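Local atomic coordinates of flagellar brake protein YcgR (Escherichia coli K-12, PDB entry 5Y6H), a protein that acts as a flagellar brake, binding elements of the flagellar motor when loaded with c-di-GMP, slowing the motor and lowering motility. Residues 15-20 against 44-49. Sequence-based numbering, arbitrary orientation.
Sequences AVLGVL and LAITPD
Leu17 and Ile46 approach each other from matching first torsions: in Leu17 CG is anti to the backbone N (chi1 -173°), and in Ile46 CG1 is likewise anti to N. A second torsion near +60° (chi2 59°) then places Leu17 CD1. The two branches of Leu17 divide the work. CD1 lies against the strand, 4.1 Å from Ile46 CG1, and also rests 3.8 Å from the carbonyl O of Thr47. CD2 meets Pro48, with Pro48 CA at 3.9 Å and the ring atom CB barely farther, so the two methyls of the leucine bridge Ile46 and Pro48. Ile46 CD1 touches both Leu17 CD1 and, one turn on in the helix, Leu20 CB at 4.1 Å; CD1 of the buried Leu20 is scarcely more distant from it. The turn that presents Pro48 is an ST turn, in which Thr47 OG1 accepts from Asp49 N at 3.1 Å while the threonine CB points away from the helix. Arg21, on the same helix, also touches Pro48, and His24 adds to the packing on Ile46. Contacts between the segments are entirely van der Waals, and the axes of helix 15-20 and strand 44-47 come within 9.5 Å, at 155° between their directions. As a worked example of helix-on-sheet packing, Leu17 meets Ile46, Thr47 O and Pro48, and Leu20 meets Ile46, while Leu20 also reaches Leu108 of another strand. The arrangement joins helix 13-26 to the antiparallel sheet of the PilZN domain, the N-terminal part of YcgR.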
ATOM      1  N   ALA A  15       8.654   8.092  10.842  1.00 24.60           N
ATOM      2  CA  ALA A  15       8.460   6.697  11.221  1.00 21.50           C
ATOM      3  C   ALA A  15       7.636   5.949  10.181  1.00 18.22           C
ATOM      4  O   ALA A  15       7.897   4.770   9.911  1.00 20.51           O
ATOM      5  CB  ALA A  15       7.792   6.617  12.594  1.00 27.87           C
ATOM      6  N   VAL A  16       6.632   6.614   9.599  1.00 19.67           N
ATOM      7  CA  VAL A  16       5.815   5.983   8.563  1.00 16.44           C
ATOM      8  C   VAL A  16       6.666   5.665   7.341  1.00 16.73           C
ATOM      9  O   VAL A  16       6.626   4.550   6.805  1.00 17.21           O
ATOM     10  CB  VAL A  16       4.621   6.882   8.192  1.00 18.42           C
ATOM     11  CG1 VAL A  16       3.956   6.382   6.902  1.00 18.62           C
ATOM     12  CG2 VAL A  16       3.615   6.927   9.330  1.00 22.10           C
ATOM     13  N   LEU A  17       7.449   6.645   6.880  1.00 16.92           N
ATOM     14  CA  LEU A  17       8.280   6.431   5.701  1.00 17.63           C
ATOM     15  C   LEU A  17       9.316   5.340   5.946  1.00 17.62           C
ATOM     16  O   LEU A  17       9.627   4.559   5.040  1.00 18.41           O
ATOM     17  CB  LEU A  17       8.950   7.744   5.286  1.00 18.48           C
ATOM     18  CG  LEU A  17       9.722   7.742   3.962  1.00 20.34           C
ATOM     19  CD1 LEU A  17       8.800   7.373   2.817  1.00 20.83           C
ATOM     20  CD2 LEU A  17      10.356   9.098   3.713  1.00 22.23           C
ATOM     21  N   GLY A  18       9.852   5.258   7.168  1.00 19.31           N
ATOM     22  CA  GLY A  18      10.841   4.230   7.459  1.00 20.23           C
ATOM     23  C   GLY A  18      10.314   2.823   7.249  1.00 20.16           C
ATOM     24  O   GLY A  18      11.012   1.963   6.705  1.00 19.05           O
ATOM     25  N   VAL A  19       9.072   2.570   7.666  1.00 18.57           N
ATOM     26  CA  VAL A  19       8.476   1.254   7.455  1.00 17.93           C
ATOM     27  C   VAL A  19       8.263   0.999   5.969  1.00 16.31           C
ATOM     28  O   VAL A  19       8.490  -0.113   5.475  1.00 17.85           O
ATOM     29  CB  VAL A  19       7.157   1.125   8.240  1.00 17.80           C
ATOM     30  CG1 VAL A  19       6.466  -0.195   7.908  1.00 17.82           C
ATOM     31  CG2 VAL A  19       7.409   1.241   9.736  1.00 21.75           C
ATOM     32  N   LEU A  20       7.821   2.024   5.235  1.00 17.55           N
ATOM     33  CA  LEU A  20       7.575   1.863   3.806  1.00 14.81           C
ATOM     34  C   LEU A  20       8.868   1.571   3.055  1.00 17.71           C
ATOM     35  O   LEU A  20       8.873   0.793   2.093  1.00 17.45           O
ATOM     36  CB  LEU A  20       6.898   3.116   3.251  1.00 16.79           C
ATOM     37  CG  LEU A  20       5.477   3.382   3.754  1.00 19.87           C
ATOM     38  CD1 LEU A  20       4.982   4.736   3.261  1.00 20.07           C
ATOM     39  CD2 LEU A  20       4.526   2.269   3.328  1.00 19.14           C
ATOM     40  N   LEU A  44       6.270  -0.995  -5.803  1.00 20.29           N
ATOM     41  CA  LEU A  44       7.290  -0.946  -6.847  1.00 18.35           C
ATOM     42  C   LEU A  44       8.323   0.141  -6.587  1.00 19.51           C
ATOM     43  O   LEU A  44       9.508  -0.038  -6.887  1.00 20.32           O
ATOM     44  CB  LEU A  44       6.631  -0.714  -8.207  1.00 16.39           C
ATOM     45  CG  LEU A  44       5.764  -1.858  -8.738  1.00 22.34           C
ATOM     46  CD1 LEU A  44       5.119  -1.472 -10.057  1.00 24.42           C
ATOM     47  CD2 LEU A  44       6.584  -3.126  -8.894  1.00 24.98           C
ATOM     48  N   ALA A  45       7.891   1.279  -6.050  1.00 20.80           N
ATOM     49  CA  ALA A  45       8.779   2.413  -5.866  1.00 25.02           C
ATOM     50  C   ALA A  45       8.281   3.256  -4.704  1.00 19.40           C
ATOM     51  O   ALA A  45       7.084   3.273  -4.398  1.00 17.94           O
ATOM     52  CB  ALA A  45       8.870   3.255  -7.143  1.00 29.68           C
ATOM     53  N   ILE A  46       9.212   3.961  -4.064  1.00 21.00           N
ATOM     54  CA  ILE A  46       8.907   4.762  -2.885  1.00 24.02           C
ATOM     55  C   ILE A  46       9.765   6.023  -2.899  1.00 23.43           C
ATOM     56  O   ILE A  46      10.965   5.967  -3.191  1.00 21.12           O
ATOM     57  CB  ILE A  46       9.113   3.958  -1.582  1.00 19.71           C
ATOM     58  CG1 ILE A  46       8.751   4.799  -0.356  1.00 19.61           C
ATOM     59  CG2 ILE A  46      10.539   3.406  -1.487  1.00 19.79           C
ATOM     60  CD1 ILE A  46       7.269   5.129  -0.261  1.00 26.11           C
ATOM     61  N   THR A  47       9.132   7.170  -2.625  1.00 18.44           N
ATOM     62  CA  THR A  47       9.809   8.436  -2.363  1.00 20.21           C
ATOM     63  C   THR A  47       9.126   9.068  -1.155  1.00 16.31           C
ATOM     64  O   THR A  47       8.072   8.578  -0.730  1.00 18.75           O
ATOM     65  CB  THR A  47       9.755   9.381  -3.573  1.00 17.19           C
ATOM     66  OG1 THR A  47       8.482  10.037  -3.616  1.00 19.58           O
ATOM     67  CG2 THR A  47       9.996   8.637  -4.885  1.00 19.41           C
ATOM     68  N   PRO A  48       9.674  10.136  -0.564  1.00 18.14           N
ATOM     69  CA  PRO A  48       8.953  10.799   0.535  1.00 19.13           C
ATOM     70  C   PRO A  48       7.578  11.308   0.142  1.00 17.82           C
ATOM     71  O   PRO A  48       6.752  11.559   1.028  1.00 19.98           O
ATOM     72  CB  PRO A  48       9.887  11.954   0.920  1.00 20.43           C
ATOM     73  CG  PRO A  48      11.238  11.467   0.546  1.00 18.39           C
ATOM     74  CD  PRO A  48      11.035  10.685  -0.724  1.00 19.97           C
ATOM     75  N   ASP A  49       7.296  11.453  -1.153  1.00 17.07           N
ATOM     76  CA  ASP A  49       6.046  12.041  -1.601  1.00 17.03           C
ATOM     77  C   ASP A  49       5.136  11.086  -2.365  1.00 20.42           C
ATOM     78  O   ASP A  49       4.002  11.469  -2.672  1.00 20.48           O
ATOM     79  CB  ASP A  49       6.327  13.270  -2.478  1.00 21.41           C
ATOM     80  CG  ASP A  49       6.954  14.410  -1.700  1.00 34.53           C
ATOM     81  OD1 ASP A  49       7.776  15.145  -2.284  1.00 47.73           O
ATOM     82  OD2 ASP A  49       6.624  14.569  -0.506  1.00 33.82           O
TER